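Local coordinates for Polyphosphate:AMP phosphotransferase (Pseudomonas aeruginosa PAO1, PDB 3CZP), which transfers phosphate from inorganic polyphosphate to AMP, making ADP with the help of magnesium, and phosphorylates GMP less efficiently, at residues I46-I51 against T103-G108; F150-H155 against R227-G232; L265-Y270 against A412-T417; A282-L287 against T321-P326; L301-E306 against R358-F363. All coordinates share one frame; numbering follows the deposited sequence.

Interaction 1 (I46-I51 against T103-G108); sequences ILINGI and TGIFFG
Three backbone hydrogen bonds join strand 46-50 to its parallel neighbour 103-107. Ile-46 is bound through both its N and its O: the N donates to Gly-104 O, and the O receives Phe-106 N at 2.9 Å, almost straight (170°) and nearly along the C=O axis. The third bond, from Ile-48 N to Phe-106 O, is longer at 3.2 Å, its donor lying above the carbonyl plane. Beyond it the strands part, and a water spans the gap, donating to Ile-48 O and accepting from Gly-108 N. On one face Ile-46 and Ile-105 lie side by side; Ile-46 CD1 also reaches Thr-103 CG2 at 3.7 Å. Ile-48 CG1 crosses obliquely to Ile-105 CG2 (3.5 Å), while its other branch, CG2, meets Phe-107 CE1 at 3.7 Å. On the other face Leu-47 CD2 rests 3.8 Å from Phe-106 CB. Asn-109 links the two strands by donating through ND2 to Asn-49 OD1 and Phe-106 O. The pair joins the middle strand of the first PPK2 domain's five-stranded parallel sheet to the one beside it: Val-60 of helix 56-66 covers the isoleucine face, Trp-110 and Tyr-111 of helix 110-119 cover Leu-47, and strands 72-76 and 148-155 flank the two.

Interaction 2 (F150-H155 against R227-G232); sequences FKFWFH and RILLEG
Strand 150-155 and helix 227-232 run nearly antiparallel (166°), their axes 10.3 Å apart at closest approach, so side chains bridge the space between them. Phe-150 and Phe-152, two residues apart on the extended chain, both send their rings to the helix, CG in each case anti to the carbonyl carbon. Leu-229 CD2 sits over the centre of the Phe-150 ring, a CH-pi contact 3.5 Å from the centroid and 10° off the normal. The same methyl lies at the edge of the Phe-152 ring, 3.8 Å from CE2, and so wedges between the two aromatics. This is the layered alpha/beta packing of a P-loop NTPase-like domain, with helix 218-238 lying on the central sheet. Ile-228 meets Phe-152 tip to tip, CG2 to CE1 at 3.7 Å. Gly-232 CA lies at the edge of the Phe-150 ring, near its plane, 3.8 Å from CZ; having no side chain, Gly-232 lets the ring edge come up to the helix backbone. Ile-46 on the adjoining strand also packs against Leu-229, and Leu-230 carries the helix onto helix 15-39.

Interaction 3 (L265-Y270 against A412-T417); sequences LDLGQY and AIDKQT
Leu-267 points at the other segment and lays its two methyls along one side of the chain there. With CG anti to the carbonyl carbon (chi1 -60°), CD1 comes to 4.0 Å from Asp-414 N, while CD2 lies 4.0 Å from Ala-412 O. Leu-267 and Asp-414 slide past each other in opposite directions, so CD1 touches the aspartate at its CB, while the carboxylate is used within its own segment and by Asn-473. Leu-265, two residues earlier, adds a lighter touch, its CD1 being 3.9 Å from Ala-412 CB. Polar side chains hold each segment in shape. Asp-266 OD1 accepts from Gly-268 N in an Asx turn, and Gln-269 NE2 donates to Asp-266 O at 2.8 Å, on a carbonyl lone pair, across the type I turn. Asp-414, its CG in the crowded position between N and carbonyl carbon (chi1 58°), takes both Thr-417 N (2.8 Å) and Thr-417 OG1 on OD1; OD2 is held by Asn-473. The leucines also rest on Glu-471 of the edge strand 467-471, so the 265-270 loop laps over the margin of the second sheet. The arrangement is a classical Asp N-cap, where strand 404-412 leads to helix 415-427, with Leu-267 of the type I turn packed against it.

Interaction 4 (A282-L287 against T321-P326); sequences AEQARL and TDALDP
The close part of this contact is Ala-323, whose CB fits against helix 282-287 3.6 Å from Gln-284 O and 3.7 Å from Gln-284 CB. The small methyl brings the backbones together, Gln-284 CA and Ala-323 CA lying 4.7 Å apart, at the type I turn from Thr-321 to Leu-324. Deeper in, Leu-287 and Leu-324 cross at about a right angle, CG to CD2 at 4.1 Å, and Leu-287 CD2 also reaches the alanine. Ile-490 of helix 475-496 and Phe-360 of the sheet extend this apolar layer. The outer side is looser and wet. Gln-284 and Asp-322 run alongside each other with amide and carboxylate planes 68° apart, joined through a water that accepts from Gln-284 NE2 (3.0 Å) and donates to Asp-322 OD2 (2.6 Å). NE2 also donates to Arg-319 O, and Asp-322 OD2 forms a salt bridge with Arg-318. Glu-65 of the second subunit packs on Asp-322. With Arg-318 beside it, the carboxylate of Asp-322 is probably ionised, which suits it to accept the hydrogen bond the water donates.

Interaction 5 (L301-E306 against R358-F363); sequences LVAVFE and RQFTIF
Leu-301 and Phe-360 both set CG anti to the backbone N (chi1 -172° and 179°), which sends the two side chains the same way from neighbouring strands. The ring turns its face to the leucine: Leu-301 CD2 stands over its centre, a CH-pi contact 3.4 Å from the centroid and 12° off the normal. Ala-303 CB fills in at the edge of that ring, 3.9 Å from CE1. Farther along the same face Phe-305 and Ile-362 lie side by side, CE2 to CG2 at 3.8 Å. The other face carries Val-302, whose CG1 meets the edge of the Phe-363 ring at CD2 (3.7 Å); Thr-361 CG2 lies over a face of that ring, offset toward its rim. Beneath these side chains the strands run parallel in register, joined by five backbone hydrogen bonds from Leu-301 N to Gln-359 O through to Phe-305 N to Phe-363 O. The tightest pair closes the far end, Phe-363 N to Ala-303 O and Phe-305 N to Phe-363 O, each 2.8 Å. Helices 313-321 and 475-496 cover the Leu-301 and Phe-305 face of this pair, the middle strand of the second PPK2 sheet and its neighbour. The five bonds satisfy the N-H and C=O groups turned toward each other, leaving a largely apolar face of Leu-301, Phe-360, Ile-362 and Phe-305 for the helices.

In the fold
From the N terminus, interaction 1 closes a loop between strands 44-50 and 103-107, and interaction 2 follows in series, bringing helix 218-238 back onto strand 148-155. The two touch, since strands 44-50 and 148-155 are neighbours in the first sheet. In the second domain, interaction 3 closes the longest loop, from the segment before helix 273-292 to the start of helix 415-427; interactions 4 and 5 nest inside it and cross each other. They meet where Leu-324 packs on Phe-360. Interactions 1 and 5 join corresponding strands of two sheets with the same 2-3-1-4-5 order, their centres about 34 Å apart, consistent with two fused PPK2 domains of the same fold.

Interaction 1 (I46-I51 against T103-G108)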
# COMPACT_ATOMS: atom_id res chain seq x y z
N ILE A 46 -5.71 -4.70 19.06
CA ILE A 46 -6.17 -5.76 19.94
C ILE A 46 -5.60 -7.10 19.47
O ILE A 46 -5.85 -7.51 18.38
CB ILE A 46 -7.74 -5.85 19.98
CG1 ILE A 46 -8.39 -4.48 20.35
CG2 ILE A 46 -8.18 -7.00 20.86
CD1 ILE A 46 -9.96 -4.42 20.08
N LEU A 47 -4.78 -7.72 20.31
CA LEU A 47 -4.25 -9.08 20.08
C LEU A 47 -5.09 -10.13 20.79
O LEU A 47 -5.51 -9.95 21.93
CB LEU A 47 -2.81 -9.18 20.51
CG LEU A 47 -1.81 -8.06 20.11
CD1 LEU A 47 -0.37 -8.43 20.59
CD2 LEU A 47 -1.90 -7.69 18.64
N ILE A 48 -5.32 -11.22 20.07
CA ILE A 48 -6.22 -12.30 20.47
C ILE A 48 -5.39 -13.56 20.44
O ILE A 48 -4.85 -13.89 19.40
CB ILE A 48 -7.49 -12.41 19.50
CG1 ILE A 48 -8.26 -11.08 19.48
CG2 ILE A 48 -8.35 -13.61 19.85
CD1 ILE A 48 -8.89 -10.66 20.83
N ASN A 49 -5.27 -14.19 21.60
CA ASN A 49 -4.42 -15.32 21.84
C ASN A 49 -5.00 -16.24 22.92
O ASN A 49 -5.99 -15.88 23.55
CB ASN A 49 -3.08 -14.81 22.33
CG ASN A 49 -2.24 -14.10 21.22
OD1 ASN A 49 -2.15 -12.86 21.21
ND2 ASN A 49 -1.62 -14.88 20.32
N GLY A 50 -4.41 -17.43 23.08
CA GLY A 50 -4.82 -18.36 24.09
C GLY A 50 -5.15 -19.78 23.65
O GLY A 50 -4.70 -20.25 22.62
N ILE A 51 -5.95 -20.43 24.47
CA ILE A 51 -6.21 -21.87 24.30
C ILE A 51 -7.29 -22.05 23.24
O ILE A 51 -8.24 -21.25 23.18
CB ILE A 51 -6.62 -22.55 25.65
CG1 ILE A 51 -5.55 -22.28 26.71
CG2 ILE A 51 -6.84 -24.05 25.49
CD1 ILE A 51 -4.13 -22.78 26.29
N THR A 103 -9.41 0.68 14.56
CA THR A 103 -9.10 -0.48 15.34
C THR A 103 -8.75 -1.62 14.38
O THR A 103 -9.42 -1.87 13.37
CB THR A 103 -10.31 -0.96 16.23
OG1 THR A 103 -10.68 0.07 17.14
CG2 THR A 103 -10.01 -2.31 17.00
N GLY A 104 -7.70 -2.33 14.79
CA GLY A 104 -7.25 -3.54 14.13
C GLY A 104 -7.22 -4.65 15.15
O GLY A 104 -6.73 -4.45 16.27
N ILE A 105 -7.76 -5.81 14.78
CA ILE A 105 -7.76 -6.97 15.70
C ILE A 105 -6.97 -8.12 15.01
O ILE A 105 -7.27 -8.51 13.89
CB ILE A 105 -9.19 -7.49 15.99
CG1 ILE A 105 -10.08 -6.36 16.56
CG2 ILE A 105 -9.10 -8.80 16.91
CD1 ILE A 105 -11.50 -6.79 16.93
N PHE A 106 -5.91 -8.56 15.68
CA PHE A 106 -4.93 -9.49 15.14
C PHE A 106 -5.03 -10.86 15.79
O PHE A 106 -4.62 -11.06 16.94
CB PHE A 106 -3.51 -8.96 15.39
CG PHE A 106 -3.18 -7.68 14.63
CD1 PHE A 106 -4.06 -7.08 13.75
CD2 PHE A 106 -1.94 -7.08 14.79
CE1 PHE A 106 -3.70 -5.88 13.06
CE2 PHE A 106 -1.58 -5.92 14.07
CZ PHE A 106 -2.45 -5.35 13.22
N PHE A 107 -5.45 -11.82 14.99
CA PHE A 107 -5.27 -13.20 15.29
C PHE A 107 -3.90 -13.61 14.68
O PHE A 107 -3.28 -12.88 13.86
CB PHE A 107 -6.33 -14.08 14.61
CG PHE A 107 -7.76 -13.95 15.15
CD1 PHE A 107 -8.26 -14.86 16.06
CD2 PHE A 107 -8.63 -13.04 14.60
CE1 PHE A 107 -9.59 -14.77 16.52
CE2 PHE A 107 -9.94 -12.96 15.02
CZ PHE A 107 -10.42 -13.84 15.99
N GLY A 108 -3.45 -14.80 15.03
CA GLY A 108 -2.19 -15.34 14.43
C GLY A 108 -1.07 -14.32 14.43
O GLY A 108 -0.35 -14.20 13.42
O HOH W 1 -4.62 -15.91 17.66

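Interaction 2 (F150-H155 against R227-G232)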
# COMPACT_ATOMS: atom_id res chain seq x y z
N PHE A 150 -4.18 -3.53 23.44
CA PHE A 150 -4.77 -4.53 24.32
C PHE A 150 -4.25 -5.92 23.94
O PHE A 150 -4.19 -6.24 22.75
CB PHE A 150 -6.29 -4.54 24.12
CG PHE A 150 -6.98 -3.29 24.56
CD1 PHE A 150 -7.45 -3.15 25.89
CD2 PHE A 150 -7.26 -2.27 23.65
CE1 PHE A 150 -8.13 -2.01 26.28
CE2 PHE A 150 -7.91 -1.13 24.06
CZ PHE A 150 -8.34 -1.00 25.36
N LYS A 151 -3.93 -6.77 24.92
CA LYS A 151 -3.61 -8.19 24.64
C LYS A 151 -4.49 -9.13 25.51
O LYS A 151 -4.45 -9.10 26.74
CB LYS A 151 -2.14 -8.47 24.87
CG LYS A 151 -1.19 -7.46 24.24
CD LYS A 151 0.20 -7.88 24.40
CE LYS A 151 0.91 -7.09 25.49
NZ LYS A 151 2.15 -7.69 25.58
N PHE A 152 -5.25 -10.01 24.86
CA PHE A 152 -6.14 -10.87 25.57
C PHE A 152 -5.71 -12.28 25.36
O PHE A 152 -5.52 -12.75 24.21
CB PHE A 152 -7.61 -10.69 25.14
CG PHE A 152 -8.18 -9.37 25.47
CD1 PHE A 152 -8.63 -9.07 26.74
CD2 PHE A 152 -8.32 -8.40 24.47
CE1 PHE A 152 -9.18 -7.81 27.00
CE2 PHE A 152 -8.90 -7.17 24.73
CZ PHE A 152 -9.30 -6.86 25.97
N TRP A 153 -5.56 -12.97 26.48
CA TRP A 153 -5.33 -14.39 26.52
C TRP A 153 -6.57 -15.10 27.05
O TRP A 153 -6.89 -15.02 28.23
CB TRP A 153 -4.11 -14.69 27.42
CG TRP A 153 -3.84 -16.19 27.60
CD1 TRP A 153 -4.53 -17.05 28.36
CD2 TRP A 153 -2.80 -16.94 26.99
NE1 TRP A 153 -4.03 -18.32 28.25
CE2 TRP A 153 -2.94 -18.27 27.42
CE3 TRP A 153 -1.76 -16.63 26.12
CZ2 TRP A 153 -2.06 -19.26 27.05
CZ3 TRP A 153 -0.90 -17.64 25.73
CH2 TRP A 153 -1.05 -18.91 26.19
N PHE A 154 -7.25 -15.80 26.16
CA PHE A 154 -8.42 -16.59 26.44
C PHE A 154 -7.99 -17.95 26.99
O PHE A 154 -7.26 -18.70 26.31
CB PHE A 154 -9.24 -16.78 25.16
CG PHE A 154 -9.90 -15.51 24.68
CD1 PHE A 154 -11.24 -15.26 24.94
CD2 PHE A 154 -9.15 -14.51 24.06
CE1 PHE A 154 -11.82 -14.06 24.57
CE2 PHE A 154 -9.76 -13.31 23.64
CZ PHE A 154 -11.07 -13.09 23.90
N HIS A 155 -8.40 -18.25 28.22
CA HIS A 155 -7.89 -19.40 28.92
C HIS A 155 -8.92 -20.50 29.17
O HIS A 155 -10.06 -20.22 29.47
CB HIS A 155 -7.37 -18.98 30.30
CG HIS A 155 -6.52 -20.02 30.92
ND1 HIS A 155 -5.39 -20.52 30.30
CD2 HIS A 155 -6.64 -20.70 32.08
CE1 HIS A 155 -4.84 -21.44 31.08
NE2 HIS A 155 -5.59 -21.57 32.16
N ARG A 227 -15.74 -4.87 28.63
CA ARG A 227 -15.53 -3.92 29.75
C ARG A 227 -14.10 -3.41 29.77
O ARG A 227 -13.86 -2.23 30.00
CB ARG A 227 -15.83 -4.60 31.08
CG ARG A 227 -17.32 -4.81 31.33
CD ARG A 227 -17.54 -5.65 32.57
NE ARG A 227 -18.88 -5.43 33.05
CZ ARG A 227 -19.51 -6.24 33.88
NH1 ARG A 227 -18.91 -7.32 34.33
NH2 ARG A 227 -20.73 -5.93 34.25
N ILE A 228 -13.15 -4.33 29.58
CA ILE A 228 -11.72 -3.94 29.56
C ILE A 228 -11.45 -2.96 28.40
O ILE A 228 -10.77 -1.93 28.57
CB ILE A 228 -10.79 -5.18 29.52
CG1 ILE A 228 -10.84 -5.95 30.87
CG2 ILE A 228 -9.32 -4.80 29.19
CD1 ILE A 228 -10.33 -7.44 30.74
N LEU A 229 -11.96 -3.29 27.21
CA LEU A 229 -11.84 -2.42 26.06
C LEU A 229 -12.45 -1.01 26.31
O LEU A 229 -11.82 0.00 26.00
CB LEU A 229 -12.54 -3.04 24.86
CG LEU A 229 -11.86 -4.18 24.12
CD1 LEU A 229 -12.82 -4.52 22.96
CD2 LEU A 229 -10.41 -3.84 23.60
N LEU A 230 -13.69 -0.96 26.84
CA LEU A 230 -14.33 0.32 27.12
C LEU A 230 -13.53 1.15 28.06
O LEU A 230 -13.30 2.33 27.83
CB LEU A 230 -15.78 0.14 27.67
CG LEU A 230 -16.51 1.44 27.90
CD1 LEU A 230 -16.87 2.13 26.55
CD2 LEU A 230 -17.74 1.18 28.82
N GLU A 231 -13.09 0.54 29.15
CA GLU A 231 -12.33 1.26 30.17
C GLU A 231 -11.07 1.84 29.60
O GLU A 231 -10.75 3.03 29.82
CB GLU A 231 -11.97 0.31 31.32
CG GLU A 231 -11.40 1.00 32.52
CD GLU A 231 -11.22 0.04 33.72
OE1 GLU A 231 -11.87 -1.05 33.75
OE2 GLU A 231 -10.43 0.41 34.63
N GLY A 232 -10.33 1.01 28.88
CA GLY A 232 -9.06 1.41 28.27
C GLY A 232 -9.25 2.50 27.22
O GLY A 232 -8.50 3.44 27.17

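Interaction 3 (L265-Y270 against A412-T417)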
# COMPACT_ATOMS: atom_id res chain seq x y z
N LEU A 265 38.04 13.77 10.64
CA LEU A 265 38.15 13.41 9.21
C LEU A 265 39.16 14.26 8.47
O LEU A 265 39.30 15.46 8.74
CB LEU A 265 36.83 13.58 8.47
CG LEU A 265 35.77 12.56 8.84
CD1 LEU A 265 34.46 12.98 8.22
CD2 LEU A 265 36.24 11.21 8.33
N ASP A 266 39.81 13.63 7.51
CA ASP A 266 40.72 14.32 6.62
C ASP A 266 39.97 14.63 5.33
O ASP A 266 39.95 13.85 4.37
CB ASP A 266 41.95 13.47 6.39
CG ASP A 266 42.95 14.11 5.47
OD1 ASP A 266 42.65 15.22 4.95
OD2 ASP A 266 44.01 13.49 5.25
N LEU A 267 39.38 15.82 5.31
CA LEU A 267 38.56 16.25 4.19
C LEU A 267 39.41 16.82 3.05
O LEU A 267 38.86 17.32 2.07
CB LEU A 267 37.57 17.31 4.66
CG LEU A 267 36.55 16.96 5.74
CD1 LEU A 267 35.65 18.14 5.94
CD2 LEU A 267 35.74 15.73 5.36
N GLY A 268 40.73 16.76 3.21
CA GLY A 268 41.70 17.15 2.18
C GLY A 268 41.94 16.05 1.14
O GLY A 268 42.67 16.27 0.20
N GLN A 269 41.31 14.89 1.28
CA GLN A 269 41.57 13.78 0.33
C GLN A 269 40.85 13.92 -1.02
O GLN A 269 39.76 14.50 -1.08
CB GLN A 269 41.15 12.46 0.95
CG GLN A 269 41.92 12.08 2.19
CD GLN A 269 41.28 10.91 2.86
OE1 GLN A 269 41.68 9.77 2.65
NE2 GLN A 269 40.23 11.17 3.64
N TYR A 270 41.47 13.38 -2.07
CA TYR A 270 40.95 13.45 -3.43
C TYR A 270 41.49 12.38 -4.41
O TYR A 270 42.39 11.63 -4.09
CB TYR A 270 41.21 14.84 -4.02
CG TYR A 270 42.67 15.15 -4.28
CD1 TYR A 270 43.21 15.02 -5.56
CD2 TYR A 270 43.50 15.56 -3.25
CE1 TYR A 270 44.54 15.30 -5.81
CE2 TYR A 270 44.86 15.83 -3.49
CZ TYR A 270 45.36 15.72 -4.77
OH TYR A 270 46.67 15.98 -5.01
N ALA A 412 30.33 14.02 4.17
CA ALA A 412 30.79 15.17 4.94
C ALA A 412 31.52 16.17 4.03
O ALA A 412 32.39 15.78 3.26
CB ALA A 412 31.69 14.70 6.10
N ILE A 413 31.13 17.44 4.12
CA ILE A 413 31.86 18.52 3.47
C ILE A 413 32.06 19.63 4.50
O ILE A 413 31.36 19.64 5.54
CB ILE A 413 31.16 19.11 2.18
CG1 ILE A 413 29.83 19.77 2.49
CG2 ILE A 413 31.02 18.07 1.04
CD1 ILE A 413 29.05 20.22 1.19
N ASP A 414 33.00 20.55 4.25
CA ASP A 414 33.16 21.69 5.16
C ASP A 414 32.30 22.88 4.73
O ASP A 414 31.66 22.83 3.66
CB ASP A 414 34.63 22.05 5.40
CG ASP A 414 35.38 22.39 4.13
OD1 ASP A 414 34.76 23.00 3.24
OD2 ASP A 414 36.60 22.05 4.04
N LYS A 415 32.24 23.90 5.59
CA LYS A 415 31.32 25.04 5.38
C LYS A 415 31.71 25.82 4.13
O LYS A 415 30.87 26.34 3.41
CB LYS A 415 31.39 26.03 6.56
CG LYS A 415 31.03 25.49 7.94
CD LYS A 415 31.17 26.61 9.00
CE LYS A 415 31.41 26.11 10.42
NZ LYS A 415 31.69 27.29 11.34
N GLN A 416 33.03 25.88 3.93
CA GLN A 416 33.67 26.60 2.85
C GLN A 416 33.34 25.95 1.51
O GLN A 416 33.00 26.64 0.56
CB GLN A 416 35.20 26.65 3.08
CG GLN A 416 35.74 27.57 4.27
CD GLN A 416 35.72 26.87 5.65
OE1 GLN A 416 35.21 25.77 5.80
NE2 GLN A 416 36.30 27.52 6.65
N THR A 417 33.44 24.63 1.45
CA THR A 417 33.05 23.84 0.25
C THR A 417 31.54 23.88 -0.03
O THR A 417 31.09 23.99 -1.18
CB THR A 417 33.52 22.38 0.37
OG1 THR A 417 34.95 22.36 0.30
CG2 THR A 417 32.94 21.49 -0.72

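Interaction 4 (A282-L287 against T321-P326)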
# COMPACT_ATOMS: atom_id res chain seq x y z
N ALA A 282 36.30 0.25 -12.42
CA ALA A 282 36.55 -1.02 -11.74
C ALA A 282 35.44 -1.31 -10.73
O ALA A 282 34.90 -2.43 -10.66
CB ALA A 282 37.94 -1.02 -11.04
N GLU A 283 35.09 -0.31 -9.94
CA GLU A 283 34.09 -0.54 -8.87
C GLU A 283 32.64 -0.75 -9.37
O GLU A 283 31.89 -1.56 -8.79
CB GLU A 283 34.18 0.58 -7.79
CG GLU A 283 35.61 0.58 -7.10
CD GLU A 283 35.89 -0.67 -6.27
OE1 GLU A 283 34.94 -1.21 -5.70
OE2 GLU A 283 37.05 -1.11 -6.17
N GLN A 284 32.28 -0.04 -10.44
CA GLN A 284 31.01 -0.25 -11.12
C GLN A 284 30.89 -1.69 -11.68
O GLN A 284 29.86 -2.36 -11.46
CB GLN A 284 30.81 0.80 -12.20
CG GLN A 284 30.56 2.21 -11.62
CD GLN A 284 30.46 3.27 -12.68
OE1 GLN A 284 31.11 3.18 -13.73
NE2 GLN A 284 29.62 4.29 -12.43
N ALA A 285 31.95 -2.20 -12.32
CA ALA A 285 32.01 -3.61 -12.80
C ALA A 285 31.91 -4.61 -11.65
O ALA A 285 31.27 -5.69 -11.78
CB ALA A 285 33.31 -3.84 -13.61
N ARG A 286 32.56 -4.28 -10.53
CA ARG A 286 32.60 -5.16 -9.36
C ARG A 286 31.20 -5.23 -8.79
O ARG A 286 30.71 -6.31 -8.51
CB ARG A 286 33.59 -4.60 -8.32
CG ARG A 286 33.86 -5.51 -7.14
CD ARG A 286 34.87 -4.86 -6.24
NE ARG A 286 34.88 -5.42 -4.89
CZ ARG A 286 35.27 -4.74 -3.82
NH1 ARG A 286 35.65 -3.46 -3.91
NH2 ARG A 286 35.26 -5.31 -2.63
N LEU A 287 30.54 -4.08 -8.67
CA LEU A 287 29.14 -4.05 -8.18
C LEU A 287 28.22 -4.82 -9.11
O LEU A 287 27.45 -5.62 -8.63
CB LEU A 287 28.59 -2.62 -8.00
CG LEU A 287 27.10 -2.55 -7.57
CD1 LEU A 287 26.91 -3.20 -6.21
CD2 LEU A 287 26.59 -1.16 -7.53
N THR A 321 23.96 3.79 -9.57
CA THR A 321 22.89 3.33 -10.48
C THR A 321 23.46 3.08 -11.87
O THR A 321 22.99 2.18 -12.55
CB THR A 321 21.61 4.30 -10.54
OG1 THR A 321 21.98 5.59 -10.98
CG2 THR A 321 20.94 4.45 -9.18
N ASP A 322 24.45 3.89 -12.27
CA ASP A 322 25.13 3.79 -13.59
C ASP A 322 25.73 2.42 -13.81
O ASP A 322 25.86 1.98 -14.95
CB ASP A 322 26.25 4.84 -13.68
CG ASP A 322 25.76 6.25 -14.09
OD1 ASP A 322 24.57 6.47 -14.40
OD2 ASP A 322 26.63 7.17 -14.15
N ALA A 323 26.11 1.76 -12.72
CA ALA A 323 26.62 0.40 -12.72
C ALA A 323 25.57 -0.67 -13.08
O ALA A 323 25.92 -1.76 -13.53
CB ALA A 323 27.25 0.08 -11.33
N LEU A 324 24.29 -0.39 -12.89
CA LEU A 324 23.26 -1.41 -13.02
C LEU A 324 22.12 -1.08 -13.99
O LEU A 324 22.01 0.02 -14.50
CB LEU A 324 22.66 -1.70 -11.64
CG LEU A 324 23.57 -1.96 -10.45
CD1 LEU A 324 22.80 -1.67 -9.17
CD2 LEU A 324 24.20 -3.34 -10.43
N ASP A 325 21.27 -2.07 -14.23
CA ASP A 325 20.05 -1.87 -15.01
C ASP A 325 18.99 -1.27 -14.04
O ASP A 325 18.99 -1.58 -12.86
CB ASP A 325 19.61 -3.21 -15.62
CG ASP A 325 18.38 -3.09 -16.50
OD1 ASP A 325 17.28 -2.80 -15.98
OD2 ASP A 325 18.50 -3.31 -17.72
N PRO A 326 18.12 -0.37 -14.53
CA PRO A 326 17.13 0.18 -13.58
C PRO A 326 16.12 -0.80 -13.01
O PRO A 326 15.54 -0.52 -12.01
CB PRO A 326 16.43 1.28 -14.40
CG PRO A 326 17.32 1.55 -15.49
CD PRO A 326 18.02 0.28 -15.83
O HOH W 2 29.09 6.43 -14.45

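Interaction 5 (L301-E306 against R358-F363)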
# COMPACT_ATOMS: atom_id res chain seq x y z
N LEU A 301 19.82 -5.54 -0.65
CA LEU A 301 20.71 -4.45 -0.30
C LEU A 301 19.89 -3.24 0.05
O LEU A 301 18.91 -2.94 -0.62
CB LEU A 301 21.67 -4.16 -1.47
CG LEU A 301 22.86 -3.19 -1.38
CD1 LEU A 301 23.80 -3.67 -0.33
CD2 LEU A 301 23.59 -3.16 -2.76
N VAL A 302 20.29 -2.58 1.14
CA VAL A 302 19.81 -1.22 1.49
C VAL A 302 20.99 -0.30 1.63
O VAL A 302 21.88 -0.55 2.45
CB VAL A 302 18.95 -1.24 2.79
CG1 VAL A 302 18.61 0.18 3.26
CG2 VAL A 302 17.68 -2.04 2.54
N ALA A 303 20.99 0.77 0.81
CA ALA A 303 21.96 1.89 0.90
C ALA A 303 21.28 3.14 1.35
O ALA A 303 20.37 3.65 0.70
CB ALA A 303 22.70 2.12 -0.42
N VAL A 304 21.70 3.64 2.50
CA VAL A 304 21.19 4.87 3.06
C VAL A 304 22.14 6.03 2.80
O VAL A 304 23.35 5.90 3.05
CB VAL A 304 21.04 4.73 4.58
CG1 VAL A 304 20.96 6.13 5.20
CG2 VAL A 304 19.83 3.79 4.98
N PHE A 305 21.63 7.15 2.31
CA PHE A 305 22.46 8.35 2.11
C PHE A 305 21.99 9.56 2.89
O PHE A 305 20.85 10.00 2.75
CB PHE A 305 22.49 8.75 0.61
CG PHE A 305 23.28 7.84 -0.25
CD1 PHE A 305 24.60 8.14 -0.59
CD2 PHE A 305 22.71 6.67 -0.73
CE1 PHE A 305 25.32 7.29 -1.40
CE2 PHE A 305 23.45 5.76 -1.52
CZ PHE A 305 24.72 6.07 -1.88
N GLU A 306 22.89 10.09 3.72
CA GLU A 306 22.70 11.33 4.41
C GLU A 306 23.95 12.19 4.17
O GLU A 306 25.01 11.69 3.73
CB GLU A 306 22.50 11.09 5.92
CG GLU A 306 21.36 10.16 6.37
CD GLU A 306 19.92 10.73 6.25
OE1 GLU A 306 19.77 11.93 6.00
OE2 GLU A 306 18.94 9.93 6.41
N ARG A 358 16.68 -10.24 -3.28
CA ARG A 358 17.30 -9.96 -4.56
C ARG A 358 17.12 -8.53 -5.03
O ARG A 358 17.55 -8.23 -6.09
CB ARG A 358 16.82 -10.92 -5.64
CG ARG A 358 17.91 -11.26 -6.62
CD ARG A 358 17.51 -12.50 -7.33
NE ARG A 358 18.19 -12.61 -8.61
CZ ARG A 358 17.58 -12.88 -9.76
NH1 ARG A 358 16.25 -13.08 -9.80
NH2 ARG A 358 18.30 -12.97 -10.88
N GLN A 359 16.51 -7.66 -4.23
CA GLN A 359 16.29 -6.27 -4.63
C GLN A 359 17.30 -5.36 -3.93
O GLN A 359 17.98 -5.75 -2.96
CB GLN A 359 14.85 -5.78 -4.34
CG GLN A 359 13.72 -6.55 -5.01
CD GLN A 359 12.27 -5.99 -4.70
OE1 GLN A 359 12.04 -5.25 -3.73
NE2 GLN A 359 11.32 -6.34 -5.56
N PHE A 360 17.37 -4.12 -4.41
CA PHE A 360 18.33 -3.11 -3.94
C PHE A 360 17.59 -1.80 -3.79
O PHE A 360 17.06 -1.31 -4.74
CB PHE A 360 19.47 -3.00 -4.98
CG PHE A 360 20.56 -1.97 -4.67
CD1 PHE A 360 20.68 -1.33 -3.41
CD2 PHE A 360 21.47 -1.66 -5.65
CE1 PHE A 360 21.69 -0.41 -3.17
CE2 PHE A 360 22.48 -0.72 -5.43
CZ PHE A 360 22.60 -0.09 -4.20
N THR A 361 17.46 -1.27 -2.59
CA THR A 361 16.72 -0.02 -2.36
C THR A 361 17.73 0.99 -1.86
O THR A 361 18.56 0.71 -1.00
CB THR A 361 15.59 -0.14 -1.36
OG1 THR A 361 14.66 -1.13 -1.79
CG2 THR A 361 14.88 1.22 -1.16
N ILE A 362 17.69 2.16 -2.45
CA ILE A 362 18.54 3.27 -2.08
C ILE A 362 17.62 4.36 -1.45
O ILE A 362 16.59 4.76 -2.06
CB ILE A 362 19.20 3.82 -3.33
CG1 ILE A 362 20.06 2.76 -4.06
CG2 ILE A 362 20.01 5.08 -2.97
CD1 ILE A 362 20.89 3.36 -5.24
N PHE A 363 18.01 4.83 -0.26
CA PHE A 363 17.29 5.80 0.49
C PHE A 363 18.08 7.10 0.42
O PHE A 363 19.16 7.24 0.99
CB PHE A 363 17.06 5.35 1.93
CG PHE A 363 16.04 4.27 2.09
CD1 PHE A 363 14.69 4.58 2.14
CD2 PHE A 363 16.42 2.92 2.13
CE1 PHE A 363 13.72 3.59 2.27
CE2 PHE A 363 15.45 1.91 2.29
CZ PHE A 363 14.11 2.25 2.36